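Local coordinates for uncharacterized protein DUF305 (Deinococcus radiodurans R1, PDB 3BT5), which is of unknown function but folds as an all-helical DUF305 domain, a family grouped with the ferritin-like four-helix bundles, at residues P33-S38 and S45-I50; G117-T122 and V143-E148. All coordinates share one frame; numbering follows the deposited sequence.

Contact 1. Residues P33-S38 and S45-I50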
# COMPACT_ATOMS: atom_id res chain seq x y z
N PRO A 33 -0.23 -6.99 12.45
CA PRO A 33 0.64 -7.42 13.56
C PRO A 33 1.15 -6.29 14.46
O PRO A 33 1.45 -6.53 15.63
CB PRO A 33 1.80 -8.15 12.84
CG PRO A 33 1.67 -7.82 11.41
CD PRO A 33 0.29 -7.38 11.12
N MET A 34 1.23 -5.07 13.96
CA MET A 34 1.61 -3.94 14.84
C MET A 34 0.53 -3.64 15.86
O MET A 34 0.81 -3.36 17.03
CB MET A 34 1.92 -2.68 14.05
CG MET A 34 3.16 -2.80 13.19
SD MET A 34 4.68 -3.16 14.15
CE MET A 34 4.82 -4.95 13.93
N LEU A 35 -0.72 -3.68 15.41
CA LEU A 35 -1.83 -3.42 16.33
C LEU A 35 -1.94 -4.56 17.33
O LEU A 35 -2.34 -4.35 18.48
CB LEU A 35 -3.13 -3.19 15.57
CG LEU A 35 -3.00 -1.95 14.69
CD1 LEU A 35 -4.13 -1.85 13.67
CD2 LEU A 35 -2.92 -0.71 15.59
N GLU A 36 -1.56 -5.77 16.92
CA GLU A 36 -1.60 -6.93 17.81
C GLU A 36 -0.46 -6.94 18.82
O GLU A 36 -0.67 -7.30 19.99
CB GLU A 36 -1.58 -8.23 16.98
CG GLU A 36 -1.52 -9.51 17.81
CD GLU A 36 -2.77 -9.74 18.63
OE1 GLU A 36 -3.82 -9.17 18.28
OE2 GLU A 36 -2.69 -10.50 19.63
N ARG A 37 0.74 -6.53 18.39
CA ARG A 37 1.97 -6.76 19.18
C ARG A 37 2.71 -5.54 19.75
O ARG A 37 3.39 -5.65 20.78
CB ARG A 37 2.98 -7.53 18.32
CG ARG A 37 2.50 -8.87 17.83
CD ARG A 37 3.64 -9.60 17.06
NE ARG A 37 4.72 -10.04 17.97
CZ ARG A 37 6.01 -10.17 17.65
NH1 ARG A 37 6.48 -9.87 16.43
NH2 ARG A 37 6.85 -10.59 18.58
N SER A 38 2.63 -4.40 19.09
CA SER A 38 3.43 -3.26 19.52
C SER A 38 2.84 -2.63 20.76
O SER A 38 1.62 -2.53 20.92
CB SER A 38 3.55 -2.21 18.42
OG SER A 38 4.38 -1.14 18.84
N SER A 45 -0.27 4.13 16.47
CA SER A 45 -0.99 5.27 15.91
C SER A 45 -0.75 5.34 14.41
O SER A 45 -1.66 5.52 13.60
CB SER A 45 -0.51 6.57 16.55
OG SER A 45 -0.95 6.68 17.90
N LEU A 46 0.51 5.20 14.04
CA LEU A 46 0.89 5.26 12.66
C LEU A 46 0.27 4.09 11.86
O LEU A 46 -0.25 4.29 10.75
CB LEU A 46 2.42 5.28 12.58
CG LEU A 46 3.02 5.34 11.19
CD1 LEU A 46 2.52 6.54 10.36
CD2 LEU A 46 4.54 5.31 11.30
N ALA A 47 0.31 2.87 12.41
CA ALA A 47 -0.28 1.72 11.73
C ALA A 47 -1.79 1.92 11.48
O ALA A 47 -2.30 1.64 10.38
CB ALA A 47 0.01 0.42 12.51
N LEU A 48 -2.49 2.45 12.49
CA LEU A 48 -3.91 2.72 12.35
C LEU A 48 -4.20 3.74 11.23
O LEU A 48 -5.11 3.56 10.41
CB LEU A 48 -4.44 3.29 13.69
CG LEU A 48 -4.62 2.28 14.82
CD1 LEU A 48 -4.64 2.96 16.20
CD2 LEU A 48 -5.90 1.50 14.59
N ASP A 49 -3.41 4.80 11.22
CA ASP A 49 -3.59 5.87 10.25
C ASP A 49 -3.36 5.34 8.84
O ASP A 49 -4.08 5.69 7.91
CB ASP A 49 -2.64 7.02 10.54
CG ASP A 49 -3.04 7.81 11.76
OD1 ASP A 49 -4.16 7.61 12.27
OD2 ASP A 49 -2.22 8.63 12.21
N ILE A 50 -2.34 4.49 8.67
CA ILE A 50 -2.08 3.96 7.34
C ILE A 50 -3.20 3.02 6.91
O ILE A 50 -3.62 3.01 5.74
CB ILE A 50 -0.69 3.27 7.29
CG1 ILE A 50 0.43 4.30 7.51
CG2 ILE A 50 -0.52 2.49 5.98
CD1 ILE A 50 1.81 3.67 7.83
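Leu35 reaches across to Ala47 and Leu48 where two consecutive helices of the bundle lie side by side, and it shows how two helix faces can meet through apolar carbon contacts. The axes of 33-37 and 45-50 approach to 9.3 Å and run roughly antiparallel, at 146°. Leu35 loses more surface here than any other residue. Leu35 CD2 presses against the branch point of Leu48, 3.5 Å from Leu48 CG, while Leu35 CD1 rests 3.9 Å from Leu48 CD2, and the two side chains meet at a slant. Leu48 starts out along the flank of its helix; with CG anti to its own carbonyl carbon (chi1 -75°), its branched end swings back toward Leu35. Ala47, the residue before Leu48, points to the inner side, where Ala47 CB and Met34 CB are 4.0 Å apart. Beyond that carbon, Met34 bends away to touch Phe107 of helix 100-122. The small alanine is consistent with the close approach of the backbones, with the CA atoms of Met34 and Ala47 6.7 Å apart. No hydrogen bond spans the two segments, so their mutual hold is apolar: buried at Met34 and Ala47, and more open to solvent at Leu48.

Contact 2. Residues G117-T122 and V143-E148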
# COMPACT_ATOMS: atom_id res chain seq x y z
N GLY A 117 7.09 1.58 -4.01
CA GLY A 117 6.63 0.85 -5.20
C GLY A 117 5.31 1.40 -5.70
O GLY A 117 5.12 1.54 -6.92
N ALA A 118 4.40 1.74 -4.79
CA ALA A 118 3.11 2.35 -5.19
C ALA A 118 3.37 3.65 -5.96
O ALA A 118 2.76 3.89 -7.01
CB ALA A 118 2.19 2.59 -3.98
N VAL A 119 4.26 4.49 -5.45
CA VAL A 119 4.52 5.75 -6.15
C VAL A 119 5.06 5.46 -7.56
O VAL A 119 4.66 6.09 -8.55
CB VAL A 119 5.49 6.63 -5.34
CG1 VAL A 119 5.96 7.85 -6.16
CG2 VAL A 119 4.79 7.10 -4.08
N ALA A 120 5.98 4.51 -7.65
CA ALA A 120 6.61 4.19 -8.93
C ALA A 120 5.63 3.59 -9.96
O ALA A 120 5.79 3.75 -11.17
CB ALA A 120 7.79 3.26 -8.68
N MET A 121 4.60 2.88 -9.48
CA MET A 121 3.53 2.35 -10.32
C MET A 121 2.60 3.46 -10.80
O MET A 121 1.97 3.38 -11.86
CB MET A 121 2.70 1.31 -9.52
CG MET A 121 3.51 0.07 -9.11
SD MET A 121 2.79 -1.04 -7.88
CE MET A 121 1.29 -1.61 -8.69
N THR A 122 2.50 4.51 -9.99
CA THR A 122 1.47 5.51 -10.20
C THR A 122 1.91 6.69 -11.05
O THR A 122 1.10 7.24 -11.82
CB THR A 122 0.91 5.94 -8.86
OG1 THR A 122 0.42 4.78 -8.19
CG2 THR A 122 -0.21 6.92 -9.05
N VAL A 143 0.35 11.58 -3.45
CA VAL A 143 0.45 12.53 -2.34
C VAL A 143 0.42 11.79 -0.99
O VAL A 143 1.23 12.06 -0.09
CB VAL A 143 -0.72 13.56 -2.44
CG1 VAL A 143 -0.88 14.35 -1.14
CG2 VAL A 143 -0.44 14.52 -3.57
N THR A 144 -0.54 10.89 -0.84
CA THR A 144 -0.72 10.19 0.41
C THR A 144 0.49 9.30 0.71
O THR A 144 0.99 9.26 1.86
CB THR A 144 -2.03 9.39 0.39
OG1 THR A 144 -3.12 10.32 0.26
CG2 THR A 144 -2.19 8.58 1.67
N GLN A 145 0.98 8.59 -0.31
CA GLN A 145 2.11 7.67 -0.10
C GLN A 145 3.32 8.48 0.33
O GLN A 145 4.06 8.05 1.21
CB GLN A 145 2.55 6.95 -1.39
CG GLN A 145 1.61 6.06 -2.10
CD GLN A 145 0.94 5.18 -1.17
OE1 GLN A 145 -0.19 5.44 -0.77
NE2 GLN A 145 1.63 4.10 -0.77
N ARG A 146 3.55 9.61 -0.34
CA ARG A 146 4.73 10.39 -0.05
C ARG A 146 4.66 11.00 1.36
O ARG A 146 5.67 11.06 2.05
CB ARG A 146 4.97 11.46 -1.13
CG ARG A 146 5.53 10.89 -2.44
CD ARG A 146 5.74 11.97 -3.53
NE ARG A 146 6.53 11.44 -4.65
CZ ARG A 146 6.60 12.02 -5.85
NH1 ARG A 146 5.90 13.11 -6.10
NH2 ARG A 146 7.34 11.48 -6.81
N GLY A 147 3.47 11.43 1.78
CA GLY A 147 3.32 11.92 3.15
C GLY A 147 3.64 10.82 4.15
O GLY A 147 4.37 11.03 5.12
N GLU A 148 3.10 9.63 3.92
CA GLU A 148 3.32 8.53 4.87
C GLU A 148 4.78 8.06 4.89
O GLU A 148 5.30 7.72 5.95
CB GLU A 148 2.36 7.38 4.57
CG GLU A 148 0.92 7.79 4.90
CD GLU A 148 -0.14 6.74 4.59
OE1 GLU A 148 0.16 5.69 3.97
OE2 GLU A 148 -1.30 6.98 5.01
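Helices 117-122 and 143-148 pass nearly antiparallel at 153°, their axes 9.5 Å apart at the closest point, with Val119 and Gln145 as the nearest CA pair. Val119 illustrates how one branched residue can serve two neighbours, since each of its methyls has its own partner. Val119 CG2 lies 3.5 Å from Gln145 CB, and the valine and glutamine side chains run past one another in opposing senses. The other methyl is anti to the backbone N (chi1 171°); in the conformer described, one of two for the arginine, Val119 CG1 lies 3.9 Å from Arg146 NH2. That conformer is extended from CG to NE and passes roughly perpendicular to the valine, at the exposed border of the contact. Gln145 behaves differently: a bend at chi2 (-46°) folds its amide over the methyl of Ala118, with Gln145 NE2 3.6 Å from Ala118 CB. Within helix 117-122, the hydroxyl of Thr122 gives a hydrogen bond back to the Ala118 carbonyl, 2.8 Å from Thr122 OG1 to Ala118 O. The contact is an antiparallel helix pair of the four-helix bundle, joining helices 100-122 and 132-158, with His23 of helix 11-37 touching Ala118 and Gln54 of helix 41-68 touching Gln145. Without a hydrogen bond between the segments, the fit depends on shape and van der Waals contact, even where the side chains are polar.

In the fold
From the N terminus, helix 11-37 leads into contact 1, which closes a six-residue connection that includes the start of helix 41-68. The chain then runs through the short helices 78-83 and 89-97 before helix 100-122 ends in contact 2, which closes a wider connection, 20 residues long, with helix 132-158. The two closures follow in series, neither nested nor crossed, and each joins neighbouring long helices into an antiparallel pair. Although their centres lie about 19 Å apart, they meet where Ile50 packs against Glu148. Glu148 hydrogen-bonds Ser53 of helix 41-68, across the hairpins, and His115 of helix 100-122 within its own, so this residue is one point where the two hairpins join.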